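PDB 4TR9: fructose-bisphosphate aldolase from Plasmodium falciparum, which belongs to the class I aldolase family, whose members fold as a TIM barrel, and assembles as four copies of the chain. Local coordinates for residues A[121-127]-A[165-170]; A[86-90]-A[142-146]; A[136-141]-A[184-190]; A[46-50]-A[62-66]. The contacts are given in a common frame with arbitrary orientation. Where two conformers were deposited one is given. Residue numbers count along the deposited sequence, not the author numbering.

Contact 1: A[121-127]-A[165-170]; sequences IPCTDEE and KPTDLS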
loop_
_atom_site.group_PDB
_atom_site.type_symbol
_atom_site.label_atom_id
_atom_site.label_comp_id
_atom_site.label_asym_id
_atom_site.label_seq_id
_atom_site.Cartn_x
_atom_site.Cartn_y
_atom_site.Cartn_z
ATOM N N ILE A 121 18.786 -4.660 -7.916
ATOM C CA ILE A 121 17.916 -5.092 -6.832
ATOM C C ILE A 121 17.924 -6.610 -6.743
ATOM O O ILE A 121 17.674 -7.291 -7.739
ATOM C CB ILE A 121 16.466 -4.607 -7.023
ATOM C CG1 ILE A 121 16.413 -3.082 -7.107
ATOM C CG2 ILE A 121 15.583 -5.106 -5.889
ATOM C CD1 ILE A 121 15.015 -2.534 -7.311
ATOM N N PRO A 122 18.227 -7.149 -5.553
ATOM C CA PRO A 122 18.178 -8.596 -5.327
ATOM C C PRO A 122 16.801 -9.169 -5.646
ATOM O O PRO A 122 15.802 -8.458 -5.516
ATOM C CB PRO A 122 18.496 -8.730 -3.835
ATOM C CG PRO A 122 19.288 -7.511 -3.514
ATOM C CD PRO A 122 18.708 -6.420 -4.366
ATOM N N CYS A 123 16.764 -10.429 -6.073
ATOM C CA CYS A 123 15.521 -11.120 -6.416
ATOM C C CYS A 123 14.795 -10.462 -7.587
ATOM O O CYS A 123 13.579 -10.589 -7.724
ATOM C CB CYS A 123 14.594 -11.194 -5.198
ATOM S SG CYS A 123 15.355 -11.946 -3.742
ATOM N N THR A 124 15.545 -9.753 -8.424
ATOM C CA THR A 124 15.001 -9.186 -9.653
ATOM C C THR A 124 15.936 -9.486 -10.816
ATOM O O THR A 124 17.077 -9.898 -10.612
ATOM C CB THR A 124 14.794 -7.658 -9.553
ATOM O OG1 THR A 124 16.056 -7.011 -9.346
ATOM C CG2 THR A 124 13.851 -7.311 -8.410
ATOM N N ASP A 125 15.450 -9.278 -12.035
ATOM C CA ASP A 125 16.265 -9.514 -13.220
ATOM C C ASP A 125 17.048 -8.259 -13.587
ATOM O O ASP A 125 16.720 -7.569 -14.552
ATOM C CB ASP A 125 15.393 -9.964 -14.394
ATOM C CG ASP A 125 16.211 -10.352 -15.611
ATOM O OD1 ASP A 125 17.363 -10.801 -15.436
ATOM O OD2 ASP A 125 15.701 -10.206 -16.741
ATOM N N GLU A 126 18.079 -7.973 -12.795
ATOM C CA GLU A 126 18.967 -6.834 -13.018
ATOM C C GLU A 126 18.231 -5.496 -13.090
ATOM O O GLU A 126 18.657 -4.586 -13.801
ATOM C CB GLU A 126 19.785 -7.039 -14.296
ATOM C CG GLU A 126 20.724 -8.232 -14.250
ATOM C CD GLU A 126 21.548 -8.374 -15.515
ATOM O OE1 GLU A 126 21.329 -7.589 -16.462
ATOM O OE2 GLU A 126 22.416 -9.271 -15.562
ATOM N N GLU A 127 17.129 -5.378 -12.356
ATOM C CA GLU A 127 16.431 -4.102 -12.254
ATOM C C GLU A 127 17.154 -3.210 -11.250
ATOM O O GLU A 127 17.515 -3.653 -10.160
ATOM C CB GLU A 127 14.969 -4.308 -11.858
ATOM C CG GLU A 127 14.149 -5.017 -12.926
ATOM C CD GLU A 127 12.662 -5.004 -12.630
ATOM O OE1 GLU A 127 12.243 -5.641 -11.641
ATOM O OE2 GLU A 127 11.913 -4.350 -13.386
ATOM N N LYS A 165 8.467 -6.509 -16.711
ATOM C CA LYS A 165 9.182 -5.310 -16.286
ATOM C C LYS A 165 8.449 -4.047 -16.731
ATOM O O LYS A 165 7.947 -3.981 -17.853
ATOM C CB LYS A 165 10.609 -5.312 -16.840
ATOM C CG LYS A 165 11.482 -6.442 -16.326
ATOM C CD LYS A 165 12.896 -6.324 -16.872
ATOM C CE LYS A 165 13.776 -7.455 -16.375
ATOM N NZ LYS A 165 15.169 -7.343 -16.887
ATOM N N PRO A 166 8.389 -3.032 -15.852
ATOM C CA PRO A 166 8.958 -3.047 -14.500
ATOM C C PRO A 166 8.052 -3.727 -13.476
ATOM O O PRO A 166 6.841 -3.505 -13.475
ATOM C CB PRO A 166 9.114 -1.561 -14.179
ATOM C CG PRO A 166 8.004 -0.914 -14.928
ATOM C CD PRO A 166 7.829 -1.713 -16.196
ATOM N N THR A 167 8.643 -4.551 -12.615
ATOM C CA THR A 167 7.894 -5.234 -11.568
ATOM C C THR A 167 7.530 -4.268 -10.448
ATOM O O THR A 167 8.082 -3.171 -10.365
ATOM C CB THR A 167 8.691 -6.413 -10.980
ATOM O OG1 THR A 167 9.873 -5.919 -10.341
ATOM C CG2 THR A 167 9.082 -7.392 -12.076
ATOM N N ASP A 168 6.603 -4.682 -9.587
ATOM C CA ASP A 168 6.149 -3.849 -8.478
ATOM C C ASP A 168 7.288 -3.487 -7.531
ATOM O O ASP A 168 7.336 -2.374 -7.006
ATOM C CB ASP A 168 5.036 -4.554 -7.699
ATOM C CG ASP A 168 3.779 -4.742 -8.523
ATOM O OD1 ASP A 168 3.511 -3.900 -9.405
ATOM O OD2 ASP A 168 3.058 -5.734 -8.285
ATOM N N LEU A 169 8.197 -4.432 -7.312
ATOM C CA LEU A 169 9.355 -4.190 -6.463
ATOM C C LEU A 169 10.243 -3.108 -7.069
ATOM O O LEU A 169 10.757 -2.244 -6.360
ATOM C CB LEU A 169 10.150 -5.482 -6.256
ATOM C CG LEU A 169 11.433 -5.380 -5.428
ATOM C CD1 LEU A 169 11.153 -4.739 -4.077
ATOM C CD2 LEU A 169 12.063 -6.753 -5.249
ATOM N N SER A 170 10.410 -3.158 -8.387
ATOM C CA SER A 170 11.210 -2.169 -9.097
ATOM C C SER A 170 10.568 -0.790 -9.035
ATOM O O SER A 170 11.248 0.213 -8.812
ATOM C CB SER A 170 11.406 -2.586 -10.554
ATOM O OG SER A 170 12.062 -1.569 -11.291
HETATM O O HOH W 1 12.576 -1.975 -14.096
#
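Ile-121 opens the loop that joins strands 118-120 and 128-130. Its N donates to Glu-127 O at 2.8 Å, which closes the base of the loop. Its CA-to-CB bond points toward the start of helix 168-187, and CG2 lies 3.9 Å from Leu-169 CD2. A type II turn runs from Ile-121 to Thr-124. Thr-124 then adds CG2 to the apolar patch, 3.7 Å from Leu-169 CD2. Asp-125, centre of an inverse gamma turn, receives the extended Lys-165 side chain. Lys-165 NZ donates to Asp-125 O at 2.8 Å and forms a salt bridge with Asp-125 OD2 at 2.9 Å. Lys-163 is a second ionic partner of this carboxylate. Glu-127 reaches in and gives up the most surface. Its OE1 accepts from Thr-167 OG1 at 2.7 Å, and its OE2 accepts a weak bond from Thr-167 N at 3.4 Å. A water donates to both Glu-127 OE2 and Ser-170 OG. Pro-166, preceded by a cis peptide, leads into Thr-167. Arg-180 of the second subunit packs on Ile-121 and Pro-122. The site is a beta-hairpin loop held against a helix N terminus, where Thr-167 is the N-cap and its OG1 accepts a weak bond from Ser-170 N.

Contact 2: A[86-90]-A[142-146]; sequences EETLF and EYYKA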
loop_
_atom_site.group_PDB
_atom_site.type_symbol
_atom_site.label_atom_id
_atom_site.label_comp_id
_atom_site.label_asym_id
_atom_site.label_seq_id
_atom_site.Cartn_x
_atom_site.Cartn_y
_atom_site.Cartn_z
ATOM N N GLU A 86 29.652 16.848 -9.017
ATOM C CA GLU A 86 30.297 17.298 -7.785
ATOM C C GLU A 86 31.628 18.002 -8.048
ATOM O O GLU A 86 31.923 19.033 -7.444
ATOM C CB GLU A 86 30.518 16.117 -6.836
ATOM C CG GLU A 86 31.202 16.497 -5.532
ATOM C CD GLU A 86 31.452 15.305 -4.630
ATOM O OE1 GLU A 86 30.929 14.211 -4.929
ATOM O OE2 GLU A 86 32.175 15.460 -3.623
ATOM N N GLU A 87 32.419 17.441 -8.957
ATOM C CA GLU A 87 33.714 18.010 -9.317
ATOM C C GLU A 87 33.586 19.418 -9.892
ATOM O O GLU A 87 34.308 20.330 -9.490
ATOM C CB GLU A 87 34.425 17.104 -10.322
ATOM C CG GLU A 87 35.596 17.760 -11.034
ATOM C CD GLU A 87 36.095 16.939 -12.207
ATOM O OE1 GLU A 87 35.897 15.706 -12.199
ATOM O OE2 GLU A 87 36.677 17.528 -13.142
ATOM N N THR A 88 32.662 19.581 -10.833
ATOM C CA THR A 88 32.481 20.848 -11.536
ATOM C C THR A 88 32.051 21.972 -10.595
ATOM O O THR A 88 32.441 23.125 -10.775
ATOM C CB THR A 88 31.441 20.709 -12.667
ATOM O OG1 THR A 88 31.788 19.599 -13.504
ATOM C CG2 THR A 88 31.385 21.975 -13.508
ATOM N N LEU A 89 31.254 21.623 -9.589
ATOM C CA LEU A 89 30.738 22.599 -8.634
ATOM C C LEU A 89 31.859 23.329 -7.892
ATOM O O LEU A 89 31.752 24.523 -7.611
ATOM C CB LEU A 89 29.806 21.915 -7.632
ATOM C CG LEU A 89 29.154 22.810 -6.576
ATOM C CD1 LEU A 89 28.303 23.882 -7.236
ATOM C CD2 LEU A 89 28.322 21.981 -5.613
ATOM N N PHE A 90 32.933 22.608 -7.583
ATOM C CA PHE A 90 34.064 23.191 -6.869
ATOM C C PHE A 90 35.273 23.358 -7.783
ATOM O O PHE A 90 36.414 23.195 -7.349
ATOM C CB PHE A 90 34.446 22.323 -5.666
ATOM C CG PHE A 90 33.308 22.047 -4.728
ATOM C CD1 PHE A 90 33.040 22.901 -3.671
ATOM C CD2 PHE A 90 32.509 20.928 -4.898
ATOM C CE1 PHE A 90 31.995 22.647 -2.803
ATOM C CE2 PHE A 90 31.462 20.668 -4.034
ATOM C CZ PHE A 90 31.204 21.529 -2.986
ATOM N N GLU A 142 26.439 21.290 2.066
ATOM C CA GLU A 142 27.696 21.623 1.407
ATOM C C GLU A 142 27.451 22.230 0.030
ATOM O O GLU A 142 28.078 23.221 -0.343
ATOM C CB GLU A 142 28.576 20.378 1.282
ATOM C CG GLU A 142 29.853 20.589 0.486
ATOM C CD GLU A 142 30.588 19.290 0.214
ATOM O OE1 GLU A 142 30.079 18.222 0.616
ATOM O OE2 GLU A 142 31.674 19.336 -0.402
ATOM N N TYR A 143 26.530 21.631 -0.718
ATOM C CA TYR A 143 26.229 22.073 -2.075
ATOM C C TYR A 143 25.560 23.446 -2.093
ATOM O O TYR A 143 25.828 24.262 -2.976
ATOM C CB TYR A 143 25.340 21.047 -2.781
ATOM C CG TYR A 143 26.009 19.709 -3.010
ATOM C CD1 TYR A 143 27.389 19.609 -3.120
ATOM C CD2 TYR A 143 25.257 18.545 -3.111
ATOM C CE1 TYR A 143 28.003 18.388 -3.330
ATOM C CE2 TYR A 143 25.863 17.319 -3.320
ATOM C CZ TYR A 143 27.236 17.247 -3.428
ATOM O OH TYR A 143 27.843 16.029 -3.636
ATOM N N TYR A 144 24.692 23.694 -1.116
ATOM C CA TYR A 144 23.991 24.971 -1.020
ATOM C C TYR A 144 24.968 26.120 -0.811
ATOM O O TYR A 144 24.862 27.164 -1.454
ATOM C CB TYR A 144 22.968 24.943 0.118
ATOM C CG TYR A 144 22.114 26.190 0.205
ATOM C CD1 TYR A 144 20.933 26.295 -0.518
ATOM C CD2 TYR A 144 22.489 27.259 1.009
ATOM C CE1 TYR A 144 20.150 27.431 -0.444
ATOM C CE2 TYR A 144 21.712 28.400 1.088
ATOM C CZ TYR A 144 20.544 28.480 0.360
ATOM O OH TYR A 144 19.765 29.611 0.435
ATOM N N LYS A 145 25.921 25.919 0.094
ATOM C CA LYS A 145 26.907 26.944 0.404
ATOM C C LYS A 145 27.868 27.126 -0.766
ATOM O O LYS A 145 28.513 28.165 -0.900
ATOM C CB LYS A 145 27.675 26.583 1.678
ATOM C CG LYS A 145 28.238 27.782 2.424
ATOM C CD LYS A 145 28.911 27.364 3.723
ATOM C CE LYS A 145 30.221 26.640 3.461
ATOM N NZ LYS A 145 31.221 27.527 2.803
ATOM N N ALA A 146 27.952 26.106 -1.615
ATOM C CA ALA A 146 28.798 26.157 -2.800
ATOM C C ALA A 146 28.123 26.943 -3.920
ATOM O O ALA A 146 28.789 27.443 -4.827
ATOM C CB ALA A 146 29.139 24.753 -3.271
#
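Side-chain packing makes this contact, with no hydrogen bond between the segments. Leu-89 has chi1 t and chi2 p. This rotamer places CD2 3.6 Å from Tyr-143 CD1 and 3.7 Å from Ala-146 CB. Tyr-143 has chi1 m, and its CA-to-CB bond runs sideways, yet the ring reaches across to Leu-89. Phe-90 also has chi1 m and a sideways CA-to-CB bond. Its CE1 lies 3.6 Å from Ala-146 CB. The Phe-90 and Tyr-143 rings meet edge to edge, with Phe-90 CE2 4.2 Å from Tyr-143 CE1. The small Ala-146 leaves room for both Leu-89 and Phe-90. Glu-142 is extended, with chi1 and chi2 t, so OE2 comes within 3.4 Å of Phe-90 CZ. Glu-86, also t at both angles, is exposed, and its OE1 lies 3.8 Å from Tyr-143 OH. The weakly bonded helix 86-89 follows barrel strand 79-84, while helix 136-146 precedes strand 150-157. Val-100 of helix 99-105 also packs on Leu-89, and helix 59-70 covers Thr-88 through Arg-66 and Phe-70.

Contact 3: A[136-141]-A[184-190]; sequences LAERCK and ICQQNRL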
loop_
_atom_site.group_PDB
_atom_site.type_symbol
_atom_site.label_atom_id
_atom_site.label_comp_id
_atom_site.label_asym_id
_atom_site.label_seq_id
_atom_site.Cartn_x
_atom_site.Cartn_y
_atom_site.Cartn_z
ATOM N N LEU A 136 23.340 12.290 2.640
ATOM C CA LEU A 136 22.770 13.185 1.640
ATOM C C LEU A 136 22.501 14.570 2.218
ATOM O O LEU A 136 22.782 15.583 1.578
ATOM C CB LEU A 136 21.479 12.598 1.064
ATOM C CG LEU A 136 20.740 13.464 0.041
ATOM C CD1 LEU A 136 21.637 13.779 -1.146
ATOM C CD2 LEU A 136 19.459 12.787 -0.419
ATOM N N ALA A 137 21.959 14.607 3.431
ATOM C CA ALA A 137 21.640 15.867 4.096
ATOM C C ALA A 137 22.895 16.699 4.342
ATOM O O ALA A 137 22.858 17.928 4.281
ATOM C CB ALA A 137 20.913 15.604 5.405
ATOM N N GLU A 138 24.003 16.020 4.616
ATOM C CA GLU A 138 25.272 16.694 4.856
ATOM C C GLU A 138 25.829 17.280 3.563
ATOM O O GLU A 138 26.404 18.368 3.563
ATOM C CB GLU A 138 26.286 15.732 5.482
ATOM C CG GLU A 138 26.055 15.452 6.963
ATOM C CD GLU A 138 24.778 14.676 7.229
ATOM O OE1 GLU A 138 24.372 13.875 6.360
ATOM O OE2 GLU A 138 24.176 14.870 8.306
ATOM N N ARG A 139 25.651 16.556 2.463
ATOM C CA ARG A 139 26.128 17.019 1.165
ATOM C C ARG A 139 25.276 18.171 0.644
ATOM O O ARG A 139 25.781 19.072 -0.022
ATOM C CB ARG A 139 26.141 15.871 0.152
ATOM C CG ARG A 139 27.085 14.739 0.517
ATOM C CD ARG A 139 27.330 13.815 -0.665
ATOM N NE ARG A 139 26.089 13.270 -1.209
ATOM C CZ ARG A 139 25.494 12.173 -0.755
ATOM N NH1 ARG A 139 24.368 11.748 -1.311
ATOM N NH2 ARG A 139 26.023 11.500 0.259
ATOM N N CYS A 140 23.981 18.136 0.952
ATOM C CA CYS A 140 23.073 19.204 0.548
ATOM C C CYS A 140 23.488 20.537 1.162
ATOM O O CYS A 140 23.479 21.569 0.488
ATOM C CB CYS A 140 21.632 18.869 0.943
ATOM S SG CYS A 140 20.858 17.564 -0.041
ATOM N N LYS A 141 23.848 20.511 2.442
ATOM C CA LYS A 141 24.309 21.711 3.131
ATOM C C LYS A 141 25.603 22.221 2.509
ATOM O O LYS A 141 25.835 23.428 2.432
ATOM C CB LYS A 141 24.510 21.434 4.621
ATOM C CG LYS A 141 23.237 21.048 5.355
ATOM C CD LYS A 141 23.497 20.832 6.837
ATOM C CE LYS A 141 22.221 20.445 7.568
ATOM N NZ LYS A 141 22.455 20.243 9.025
ATOM N N ILE A 184 14.618 15.129 1.729
ATOM C CA ILE A 184 15.884 15.544 2.321
ATOM C C ILE A 184 16.386 16.845 1.696
ATOM O O ILE A 184 16.877 17.732 2.396
ATOM C CB ILE A 184 16.956 14.446 2.167
ATOM C CG1 ILE A 184 16.497 13.160 2.857
ATOM C CG2 ILE A 184 18.288 14.904 2.740
ATOM C CD1 ILE A 184 17.436 11.991 2.661
ATOM N N CYS A 185 16.246 16.956 0.378
ATOM C CA CYS A 185 16.670 18.155 -0.338
ATOM C C CYS A 185 15.865 19.379 0.080
ATOM O O CYS A 185 16.428 20.444 0.335
ATOM C CB CYS A 185 16.550 17.947 -1.848
ATOM S SG CYS A 185 17.745 16.780 -2.527
ATOM N N GLN A 186 14.546 19.224 0.148
ATOM C CA GLN A 186 13.668 20.319 0.542
ATOM C C GLN A 186 13.954 20.758 1.973
ATOM O O GLN A 186 13.830 21.935 2.309
ATOM C CB GLN A 186 12.200 19.912 0.393
ATOM C CG GLN A 186 11.780 19.664 -1.045
ATOM C CD GLN A 186 10.286 19.475 -1.200
ATOM O OE1 GLN A 186 9.589 19.122 -0.247
ATOM N NE2 GLN A 186 9.781 19.717 -2.405
ATOM N N GLN A 187 14.345 19.804 2.811
ATOM C CA GLN A 187 14.709 20.096 4.191
ATOM C C GLN A 187 15.945 20.987 4.242
ATOM O O GLN A 187 16.087 21.822 5.135
ATOM C CB GLN A 187 14.962 18.800 4.965
ATOM C CG GLN A 187 15.169 18.995 6.456
ATOM C CD GLN A 187 15.636 17.729 7.150
ATOM O OE1 GLN A 187 16.391 16.939 6.581
ATOM N NE2 GLN A 187 15.188 17.531 8.383
ATOM N N ASN A 188 16.832 20.808 3.268
ATOM C CA ASN A 188 18.081 21.558 3.222
ATOM C C ASN A 188 18.099 22.606 2.113
ATOM O O ASN A 188 19.145 22.878 1.524
ATOM C CB ASN A 188 19.262 20.600 3.056
ATOM C CG ASN A 188 19.404 19.643 4.224
ATOM O OD1 ASN A 188 20.006 19.978 5.244
ATOM N ND2 ASN A 188 18.847 18.445 4.081
ATOM N N ARG A 189 16.932 23.180 1.833
ATOM C CA ARG A 189 16.800 24.303 0.905
ATOM C C ARG A 189 17.299 23.996 -0.509
ATOM O O ARG A 189 17.979 24.816 -1.126
ATOM C CB ARG A 189 17.541 25.525 1.457
ATOM C CG ARG A 189 17.033 25.992 2.813
ATOM C CD ARG A 189 17.920 27.082 3.399
ATOM N NE ARG A 189 19.251 26.583 3.737
ATOM C CZ ARG A 189 20.225 27.334 4.240
ATOM N NH1 ARG A 189 21.404 26.794 4.519
ATOM N NH2 ARG A 189 20.022 28.625 4.465
ATOM N N LEU A 190 16.953 22.818 -1.021
ATOM C CA LEU A 190 17.285 22.452 -2.396
ATOM C C LEU A 190 16.066 21.898 -3.124
ATOM O O LEU A 190 15.369 21.026 -2.604
ATOM C CB LEU A 190 18.420 21.427 -2.433
ATOM C CG LEU A 190 19.822 21.894 -2.040
ATOM C CD1 LEU A 190 20.824 20.763 -2.215
ATOM C CD2 LEU A 190 20.238 23.110 -2.853
#
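Cys-140, Asn-188 and Ile-184 carry most of the buried surface. Cys-140 points from helix 136-146 into the end of helix 168-187. Its CB lies 3.6 Å from Asn-188 CB and 3.8 Å from Leu-190 CD1. Cys-140 SG is 4.1 Å from Cys-185 SG, a packing distance far too long for a disulfide. Asn-188 fills the space between Cys-140 and Ala-137. It is the first residue past helix 168-187 to leave helical angles, but its side chain folds back, and ND2 donates to Ile-184 O at 2.7 Å. The helix ends in a Schellman motif. Leu-190 N bonds to Cys-185 O at 2.8 Å, Arg-189 N makes a weak bond to Gln-186 O at 3.4 Å, and Arg-189 is the C-prime residue with positive phi. This turn directs the chain into strand 191-198. In the TIM-barrel fold, helices 136-146 and 168-187 lie in the layer outside the parallel strands, leading into strands 150-157 and 191-198. Ile-184 packs one turn before Asn-188. Its CG2 is 3.8 Å from Ala-137 CB, and its CD1 is 3.8 Å from Leu-136 CD2. Leu-133 also packs on Ile-184 from the loop before helix 136-146. At the exposed margin, the extended Lys-141 brings CE to 3.2 Å from Asn-188 OD1.

Contact 4: A[46-50]-A[62-66]; sequences IKKRF and RASYR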
loop_
_atom_site.group_PDB
_atom_site.type_symbol
_atom_site.label_atom_id
_atom_site.label_comp_id
_atom_site.label_asym_id
_atom_site.label_seq_id
_atom_site.Cartn_x
_atom_site.Cartn_y
_atom_site.Cartn_z
ATOM N N ILE A 46 31.523 11.172 -18.969
ATOM C CA ILE A 46 32.088 12.220 -19.810
ATOM C C ILE A 46 33.277 11.682 -20.604
ATOM O O ILE A 46 33.687 12.270 -21.604
ATOM C CB ILE A 46 32.527 13.442 -18.968
ATOM C CG1 ILE A 46 32.695 14.681 -19.853
ATOM C CG2 ILE A 46 33.805 13.139 -18.200
ATOM C CD1 ILE A 46 31.423 15.107 -20.549
ATOM N N LYS A 47 33.817 10.552 -20.157
ATOM C CA LYS A 47 34.933 9.909 -20.840
ATOM C C LYS A 47 34.516 9.411 -22.217
ATOM O O LYS A 47 35.210 9.638 -23.207
ATOM C CB LYS A 47 35.479 8.746 -20.012
ATOM C CG LYS A 47 36.563 7.952 -20.720
ATOM C CD LYS A 47 36.974 6.730 -19.920
ATOM C CE LYS A 47 38.026 5.924 -20.663
ATOM N NZ LYS A 47 39.267 6.713 -20.896
ATOM N N LYS A 48 33.372 8.735 -22.271
ATOM C CA LYS A 48 32.863 8.177 -23.518
ATOM C C LYS A 48 32.502 9.273 -24.518
ATOM O O LYS A 48 32.368 9.014 -25.713
ATOM C CB LYS A 48 31.647 7.289 -23.247
ATOM C CG LYS A 48 31.930 6.129 -22.307
ATOM C CD LYS A 48 30.703 5.253 -22.118
ATOM C CE LYS A 48 30.989 4.107 -21.161
ATOM N NZ LYS A 48 32.120 3.261 -21.632
ATOM N N ARG A 49 32.344 10.496 -24.020
ATOM C CA ARG A 49 32.083 11.643 -24.880
ATOM C C ARG A 49 33.378 12.145 -25.508
ATOM O O ARG A 49 33.432 12.419 -26.706
ATOM C CB ARG A 49 31.407 12.766 -24.092
ATOM C CG ARG A 49 30.111 12.345 -23.428
ATOM C CD ARG A 49 29.105 11.862 -24.456
ATOM N NE ARG A 49 28.121 10.961 -23.867
ATOM C CZ ARG A 49 28.187 9.636 -23.938
ATOM N NH1 ARG A 49 27.248 8.891 -23.371
ATOM N NH2 ARG A 49 29.190 9.054 -24.582
ATOM N N PHE A 50 34.422 12.260 -24.692
ATOM C CA PHE A 50 35.719 12.718 -25.173
ATOM C C PHE A 50 36.349 11.705 -26.125
ATOM O O PHE A 50 37.122 12.072 -27.011
ATOM C CB PHE A 50 36.662 12.995 -23.999
ATOM C CG PHE A 50 36.341 14.256 -23.245
ATOM C CD1 PHE A 50 35.440 15.176 -23.755
ATOM C CD2 PHE A 50 36.951 14.524 -22.030
ATOM C CE1 PHE A 50 35.147 16.338 -23.063
ATOM C CE2 PHE A 50 36.663 15.686 -21.334
ATOM C CZ PHE A 50 35.760 16.593 -21.853
ATOM N N ARG A 62 37.992 18.437 -18.905
ATOM C CA ARG A 62 36.662 18.492 -18.310
ATOM C C ARG A 62 36.343 19.914 -17.869
ATOM O O ARG A 62 35.231 20.403 -18.068
ATOM C CB ARG A 62 36.551 17.531 -17.124
ATOM C CG ARG A 62 36.627 16.062 -17.505
ATOM C CD ARG A 62 36.221 15.170 -16.343
ATOM N NE ARG A 62 37.096 15.337 -15.188
ATOM C CZ ARG A 62 38.175 14.596 -14.958
ATOM N NH1 ARG A 62 38.915 14.816 -13.881
ATOM N NH2 ARG A 62 38.514 13.635 -15.805
ATOM N N ALA A 63 37.330 20.575 -17.274
ATOM C CA ALA A 63 37.179 21.965 -16.868
ATOM C C ALA A 63 37.007 22.862 -18.090
ATOM O O ALA A 63 36.143 23.737 -18.109
ATOM C CB ALA A 63 38.375 22.412 -16.043
ATOM N N SER A 64 37.830 22.630 -19.109
ATOM C CA SER A 64 37.788 23.425 -20.333
ATOM C C SER A 64 36.449 23.289 -21.050
ATOM O O SER A 64 35.906 24.272 -21.558
ATOM C CB SER A 64 38.924 23.017 -21.274
ATOM O OG SER A 64 40.187 23.195 -20.660
ATOM N N TYR A 65 35.919 22.072 -21.088
ATOM C CA TYR A 65 34.667 21.818 -21.789
ATOM C C TYR A 65 33.481 22.469 -21.090
ATOM O O TYR A 65 32.652 23.114 -21.732
ATOM C CB TYR A 65 34.418 20.316 -21.930
ATOM C CG TYR A 65 33.053 20.002 -22.492
ATOM C CD1 TYR A 65 32.674 20.475 -23.740
ATOM C CD2 TYR A 65 32.142 19.242 -21.773
ATOM C CE1 TYR A 65 31.427 20.198 -24.259
ATOM C CE2 TYR A 65 30.892 18.957 -22.285
ATOM C CZ TYR A 65 30.541 19.438 -23.528
ATOM O OH TYR A 65 29.301 19.160 -24.048
ATOM N N ARG A 66 33.398 22.295 -19.776
ATOM C CA ARG A 66 32.315 22.881 -18.994
ATOM C C ARG A 66 32.437 24.400 -18.954
ATOM O O ARG A 66 31.451 25.109 -18.765
ATOM C CB ARG A 66 32.302 22.309 -17.575
ATOM C CG ARG A 66 31.200 21.286 -17.332
ATOM C CD ARG A 66 31.340 20.079 -18.246
ATOM N NE ARG A 66 32.299 19.106 -17.733
ATOM C CZ ARG A 66 31.966 18.032 -17.024
ATOM N NH1 ARG A 66 32.905 17.199 -16.597
ATOM N NH2 ARG A 66 30.693 17.788 -16.744
#
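Phe-50 lays its ring beside Arg-62 and Tyr-65, with CE2 3.8 Å from Arg-62 CG and CZ 4.0 Å from Tyr-65 CB. Tyr-65 CB meets the edge of the Phe-50 ring. The contact belongs to the helical layer of the TIM barrel, between strands 35-39 and 79-84. Helices 43-52 and 59-70 follow each other there, and their short segments cross at 82°. The axes of these segments come no closer than 12.3 Å, so side chains rather than backbones meet. Ile-46, one turn before Phe-50, also reaches across. Its CG2 is 3.7 Å from Arg-62 CD, and its CD1 is 4.3 Å from Tyr-65 CE2. No hydrogen bond crosses between the segments. The polar ends have other partners: Arg-62 forms a salt bridge with Glu-87, and Tyr-65 OH is hydrogen-bonded to Gln-313. Leu-317 and Trp-320 of helix 310-320 also pack on Phe-50. The bound 38D is about 8 Å from the Ile-46 side chain. Arg-66 folds back on its own helix, where NE donates to Arg-62 O at 3.2 Å, and one face of its guanidinium meets Ile-46, with NH1 4.1 Å from Ile-46 CG1.

How the contacts relate
From the N terminus, contact 4 comes first and closes a short loop between helices 43-52 and 59-70. It ends before the other three begin. Contact 2 then joins helix 86-89 to helix 136-146 over a longer stretch of chain. Contacts 1 and 3 open within that stretch but close beyond it, so each crosses contact 2, and they also cross each other. Contact 1 ties the loop between strands 118-120 and 128-130 to the start of helix 168-187. Contacts 2 and 3 share helix 136-146 and touch where Tyr-144 packs on Leu-190. Contacts 2 and 4 touch through the Glu-87 to Arg-62 salt bridge. Contacts 1 and 3 use opposite ends of helix 168-187, and their centres are 28 Å apart.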